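Local coordinates for protein Ser-thr phosphatase MSPP (Mycobacterium smegmatis, PDB 2JFS) that probably removes phosphate from serine and threonine residues of proteins, as a manganese-binding phosphatase of the PP2C family, at residues A[32-37]-A[181-186]; A[107-112]-A[169-174]. One frame throughout, in Å; residues are numbered along the deposited sequence.

Interaction 1. Residues A[32-37]-A[181-186]; sequences YAVADG and LLISSD. With MN (manganese (II) ion), chain B; MN (manganese (II) ion), chain C; MN (manganese (II) ion), chain D.
The carboxylates of Asp36 and Asp186 meet with their planes 64° apart, and the second manganese ion (chain C) lies between them, bound by Asp36 OD2 at 2.2 Å and Asp186 OD1 at 2.1 Å. These two oxygens, 2.9 Å apart, are held together by the metal, whose positive charge probably offsets their repulsion. Asp36 OD1 binds the first manganese (chain B), which Gly37 O also ligates, while Asp186 OD2 binds the third (chain D). Aspartate suits both places, being able to bridge two metals. With CG anti to the backbone N (chi1 -180°), Asp36 extends from its strand toward the ions. A water donates to Asp36 OD2 at 2.7 Å and accepts from Asp186 N, while Ser185 OG is held by Asp23 and Thr227. Behind the metals the packing is aliphatic. The Val34 and Ile183 side chains run antiparallel, CG2 to CG2 at 3.6 Å, and Ile183 CD1 reaches Tyr32 CB at 3.9 Å. No hydrogen bond joins the strands; their axes lie 6.7 Å apart, because they belong to different sheets. This is the PP2C beta-sandwich, with its metal centre, to which Asp224 and His154 also contribute, at one end of the sheet interface.

Interaction 2. Residues A[107-112]-A[169-174]; sequences VVNIGD and DVFGID
Val107 and Phe171 exchange two backbone hydrogen bonds, Val107 N to Phe171 O and Phe171 N to Val107 O, each 2.9 Å; Asn109 and Asp169 form the same reciprocal pair. These are two hydrogen-bonded pairs of an antiparallel sheet, with the non-hydrogen-bonded pair Val108 and Val170 between them, and they join the outermost strand 169-172 to strand 106-110 in one sheet of the PP2C beta-sandwich. Two CA-H...O contacts accompany the pairing, among them Val108 CA to Asp169 O at 3.2 Å. On the face bearing Asn109, the amide and the Asp169 carboxylate are turned 67° from each other, and a water joins them by donating to both Asn109 OD1 and Asp169 OD2. The other carboxylate oxygen, OD1, forms a salt bridge with Arg158; an acidic residue therefore suits this partly exposed strand edge. Val107 and Phe171 lie on that same face. Ile173, beyond the strand end, brings CG1 to 4.1 Å from Val107 CB. On the opposite face, beta-branched Val108 and Val170 fit the extended backbone and meet helix 63-81, with Val108 CG1 and Val170 CG2 4.1 Å apart. The Phe171 ring, placed by a chi1 of 66° between the backbone N and the carbonyl carbon, turns its CE2 edge to Asn109 OD1, 3.8 Å away and in the ring plane.

Interaction 1 is wholly buried near the centre of the molecule, whereas interaction 2 lies about 10 Å from that centre and is partly open on the side of strand 169-172. The first joins two different sheets through carboxylates that coordinate metals and through side-chain packing; the second joins neighbouring strands of one sheet through backbone hydrogen bonds. Each has a bridging water. Strands 31-38 and 106-110 belong to that same sheet, with strand 89-96 between them. The two also touch: Leu181 CD1 packs on Ile173 CD1 at 4.2 Å, and Asp112, seen to bind magnesium in a structure of this protein, here stays short of the manganese, its OD2 3.3 Å from Asp186 OD2.

Interaction 1. Residues A[32-37]-A[181-186]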
loop_
_atom_site.group_PDB
_atom_site.type_symbol
_atom_site.label_atom_id
_atom_site.label_comp_id
_atom_site.label_asym_id
_atom_site.label_seq_id
_atom_site.Cartn_x
_atom_site.Cartn_y
_atom_site.Cartn_z
ATOM N N TYR A 32 1.819 2.679 -9.469
ATOM C CA TYR A 32 2.615 2.252 -8.331
ATOM C C TYR A 32 1.685 1.569 -7.359
ATOM O O TYR A 32 0.578 2.049 -7.139
ATOM C CB TYR A 32 3.254 3.467 -7.672
ATOM C CG TYR A 32 4.187 4.157 -8.628
ATOM C CD1 TYR A 32 5.529 3.790 -8.703
ATOM C CD2 TYR A 32 3.726 5.130 -9.509
ATOM C CE1 TYR A 32 6.397 4.396 -9.632
ATOM C CE2 TYR A 32 4.574 5.744 -10.426
ATOM C CZ TYR A 32 5.910 5.369 -10.477
ATOM O OH TYR A 32 6.782 5.950 -11.402
ATOM N N ALA A 33 2.125 0.478 -6.745
ATOM C CA ALA A 33 1.235 -0.244 -5.814
ATOM C C ALA A 33 1.969 -1.115 -4.820
ATOM O O ALA A 33 3.130 -1.544 -5.075
ATOM C CB ALA A 33 0.247 -1.115 -6.616
ATOM N N VAL A 34 1.331 -1.342 -3.675
ATOM C CA VAL A 34 1.766 -2.333 -2.711
ATOM C C VAL A 34 0.585 -3.251 -2.441
ATOM O O VAL A 34 -0.574 -2.794 -2.373
ATOM C CB VAL A 34 2.208 -1.676 -1.395
ATOM C CG1 VAL A 34 2.464 -2.716 -0.320
ATOM C CG2 VAL A 34 3.480 -0.867 -1.630
ATOM N N ALA A 35 0.868 -4.540 -2.271
ATOM C CA ALA A 35 -0.148 -5.521 -1.864
ATOM C C ALA A 35 0.435 -6.368 -0.727
ATOM O O ALA A 35 1.522 -6.913 -0.873
ATOM C CB ALA A 35 -0.559 -6.418 -3.074
ATOM N N ASP A 36 -0.258 -6.417 0.407
ATOM C CA ASP A 36 0.185 -7.166 1.585
ATOM C C ASP A 36 -0.680 -8.408 1.739
ATOM O O ASP A 36 -1.843 -8.333 2.125
ATOM C CB ASP A 36 0.108 -6.259 2.817
ATOM C CG ASP A 36 0.556 -6.953 4.078
ATOM O OD1 ASP A 36 0.766 -8.184 4.043
ATOM O OD2 ASP A 36 0.641 -6.226 5.092
ATOM N N GLY A 37 -0.132 -9.538 1.328
ATOM C CA GLY A 37 -0.856 -10.796 1.376
ATOM C C GLY A 37 -0.961 -11.390 2.775
ATOM O O GLY A 37 -0.122 -11.157 3.659
ATOM N N LEU A 181 5.306 10.911 -2.506
ATOM C CA LEU A 181 4.330 9.971 -2.015
ATOM C C LEU A 181 5.058 8.738 -1.545
ATOM O O LEU A 181 6.062 8.336 -2.133
ATOM C CB LEU A 181 3.355 9.562 -3.122
ATOM C CG LEU A 181 2.608 10.736 -3.776
ATOM C CD1 LEU A 181 1.739 10.223 -4.933
ATOM C CD2 LEU A 181 1.755 11.479 -2.718
ATOM N N LEU A 182 4.524 8.132 -0.497
ATOM C CA LEU A 182 5.040 6.851 0.004
ATOM C C LEU A 182 3.881 5.887 0.138
ATOM O O LEU A 182 2.920 6.176 0.840
ATOM C CB LEU A 182 5.668 7.055 1.398
ATOM C CG LEU A 182 5.924 5.795 2.229
ATOM C CD1 LEU A 182 7.024 4.955 1.582
ATOM C CD2 LEU A 182 6.305 6.115 3.669
ATOM N N ILE A 183 3.972 4.744 -0.540
ATOM C CA ILE A 183 3.051 3.639 -0.278
ATOM C C ILE A 183 3.784 2.575 0.515
ATOM O O ILE A 183 4.930 2.253 0.172
ATOM C CB ILE A 183 2.539 2.972 -1.567
ATOM C CG1 ILE A 183 2.199 4.014 -2.645
ATOM C CG2 ILE A 183 1.367 2.062 -1.216
ATOM C CD1 ILE A 183 1.932 3.351 -4.007
ATOM N N SER A 184 3.188 2.057 1.573
ATOM C CA SER A 184 3.889 1.020 2.313
ATOM C C SER A 184 2.963 -0.063 2.794
ATOM O O SER A 184 1.756 0.155 2.946
ATOM C CB SER A 184 4.647 1.590 3.511
ATOM O OG SER A 184 3.768 1.841 4.584
ATOM N N SER A 185 3.505 -1.242 3.028
ATOM C CA SER A 185 2.730 -2.222 3.804
ATOM C C SER A 185 2.757 -1.785 5.288
ATOM O O SER A 185 3.578 -0.928 5.711
ATOM C CB SER A 185 3.292 -3.648 3.637
ATOM O OG SER A 185 4.638 -3.717 4.120
ATOM N N ASP A 186 1.887 -2.404 6.089
ATOM C CA ASP A 186 1.831 -2.050 7.495
ATOM C C ASP A 186 3.078 -2.425 8.285
ATOM O O ASP A 186 3.243 -1.962 9.398
ATOM C CB ASP A 186 0.570 -2.636 8.145
ATOM C CG ASP A 186 0.557 -4.142 8.194
ATOM O OD1 ASP A 186 1.376 -4.830 7.549
ATOM O OD2 ASP A 186 -0.306 -4.645 8.937
HETATM MN MN MN B . 1.093 -9.975 5.026
HETATM MN MN MN C . 1.739 -6.791 6.923
HETATM MN MN MN D . -0.646 -6.550 9.706
HETATM O O HOH W 1 -0.416 -3.749 4.968
HETATM O O HOH W 2 1.789 -12.082 5.712
HETATM O O HOH W 3 2.163 -9.037 6.814
HETATM O O HOH W 4 3.079 -9.790 4.016
HETATM O O HOH W 5 3.491 -6.470 5.598
HETATM O O HOH W 6 -0.858 -8.636 10.453
#

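Interaction 2. Residues A[107-112]-A[169-174]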
loop_
_atom_site.group_PDB
_atom_site.type_symbol
_atom_site.label_atom_id
_atom_site.label_comp_id
_atom_site.label_asym_id
_atom_site.label_seq_id
_atom_site.Cartn_x
_atom_site.Cartn_y
_atom_site.Cartn_z
ATOM N N VAL A 107 -5.812 7.573 -6.173
ATOM C CA VAL A 107 -5.487 6.454 -5.287
ATOM C C VAL A 107 -6.693 5.523 -5.167
ATOM O O VAL A 107 -7.856 5.967 -5.129
ATOM C CB VAL A 107 -4.920 6.895 -3.900
ATOM C CG1 VAL A 107 -5.926 7.675 -3.136
ATOM C CG2 VAL A 107 -4.461 5.694 -3.086
ATOM N N VAL A 108 -6.407 4.221 -5.148
ATOM C CA VAL A 108 -7.396 3.172 -4.922
ATOM C C VAL A 108 -6.844 2.341 -3.762
ATOM O O VAL A 108 -5.706 1.898 -3.844
ATOM C CB VAL A 108 -7.615 2.290 -6.183
ATOM C CG1 VAL A 108 -8.669 1.201 -5.904
ATOM C CG2 VAL A 108 -8.005 3.160 -7.366
ATOM N N ASN A 109 -7.594 2.170 -2.673
ATOM C CA ASN A 109 -7.065 1.353 -1.580
ATOM C C ASN A 109 -8.102 0.443 -0.933
ATOM O O ASN A 109 -9.275 0.809 -0.786
ATOM C CB ASN A 109 -6.360 2.199 -0.507
ATOM C CG ASN A 109 -7.328 3.001 0.349
ATOM O OD1 ASN A 109 -7.944 3.962 -0.121
ATOM N ND2 ASN A 109 -7.412 2.645 1.619
ATOM N N ILE A 110 -7.632 -0.741 -0.564
ATOM C CA ILE A 110 -8.436 -1.715 0.160
ATOM C C ILE A 110 -7.543 -2.411 1.189
ATOM O O ILE A 110 -6.485 -2.982 0.847
ATOM C CB ILE A 110 -9.206 -2.698 -0.793
ATOM C CG1 ILE A 110 -10.189 -3.572 -0.003
ATOM C CG2 ILE A 110 -8.245 -3.543 -1.633
ATOM C CD1 ILE A 110 -11.224 -4.341 -0.846
ATOM N N GLY A 111 -7.917 -2.316 2.464
ATOM C CA GLY A 111 -7.098 -2.933 3.528
ATOM C C GLY A 111 -6.292 -1.869 4.283
ATOM O O GLY A 111 -6.755 -0.738 4.436
ATOM N N ASP A 112 -5.065 -2.221 4.717
ATOM C CA ASP A 112 -4.310 -1.385 5.663
ATOM C C ASP A 112 -2.875 -1.074 5.238
ATOM O O ASP A 112 -2.005 -0.887 6.094
ATOM C CB ASP A 112 -4.307 -1.993 7.081
ATOM C CG ASP A 112 -3.569 -3.322 7.156
ATOM O OD1 ASP A 112 -3.115 -3.831 6.105
ATOM O OD2 ASP A 112 -3.457 -3.871 8.294
ATOM N N ASP A 169 -11.780 2.083 -1.573
ATOM C CA ASP A 169 -11.881 3.541 -1.564
ATOM C C ASP A 169 -11.131 4.044 -2.792
ATOM O O ASP A 169 -10.099 3.495 -3.167
ATOM C CB ASP A 169 -11.255 4.133 -0.305
ATOM C CG ASP A 169 -12.118 3.922 0.924
ATOM O OD1 ASP A 169 -13.330 3.597 0.763
ATOM O OD2 ASP A 169 -11.559 4.113 2.045
ATOM N N VAL A 170 -11.668 5.060 -3.439
ATOM C CA VAL A 170 -11.124 5.570 -4.699
ATOM C C VAL A 170 -11.251 7.080 -4.605
ATOM O O VAL A 170 -12.403 7.592 -4.554
ATOM C CB VAL A 170 -11.943 5.106 -5.928
ATOM C CG1 VAL A 170 -11.367 5.700 -7.219
ATOM C CG2 VAL A 170 -12.001 3.594 -6.014
ATOM N N PHE A 171 -10.124 7.784 -4.641
ATOM C CA PHE A 171 -10.118 9.236 -4.536
ATOM C C PHE A 171 -8.939 9.959 -5.199
ATOM O O PHE A 171 -7.828 9.414 -5.290
ATOM C CB PHE A 171 -10.283 9.661 -3.067
ATOM C CG PHE A 171 -9.135 9.293 -2.188
ATOM C CD1 PHE A 171 -8.171 10.246 -1.861
ATOM C CD2 PHE A 171 -9.016 8.000 -1.669
ATOM C CE1 PHE A 171 -7.094 9.929 -1.023
ATOM C CE2 PHE A 171 -7.926 7.656 -0.831
ATOM C CZ PHE A 171 -6.982 8.627 -0.511
ATOM N N GLY A 172 -9.187 11.181 -5.682
ATOM C CA GLY A 172 -8.137 12.029 -6.261
ATOM C C GLY A 172 -7.189 12.518 -5.176
ATOM O O GLY A 172 -7.644 12.869 -4.081
ATOM N N ILE A 173 -5.883 12.535 -5.470
ATOM C CA ILE A 173 -4.810 12.884 -4.502
ATOM C C ILE A 173 -4.555 14.370 -4.604
ATOM O O ILE A 173 -4.281 14.898 -5.694
ATOM C CB ILE A 173 -3.451 12.131 -4.778
ATOM C CG1 ILE A 173 -3.664 10.635 -4.914
ATOM C CG2 ILE A 173 -2.391 12.356 -3.665
ATOM C CD1 ILE A 173 -2.419 9.876 -5.434
ATOM N N ASP A 174 -4.652 15.031 -3.450
ATOM C CA ASP A 174 -4.200 16.406 -3.287
ATOM C C ASP A 174 -2.663 16.412 -3.236
ATOM O O ASP A 174 -2.060 16.145 -2.176
ATOM C CB ASP A 174 -4.782 17.013 -1.998
ATOM C CG ASP A 174 -4.327 18.464 -1.771
ATOM O OD1 ASP A 174 -3.984 19.147 -2.764
ATOM O OD2 ASP A 174 -4.296 18.915 -0.598
HETATM O O HOH W 7 -9.077 5.378 1.889
#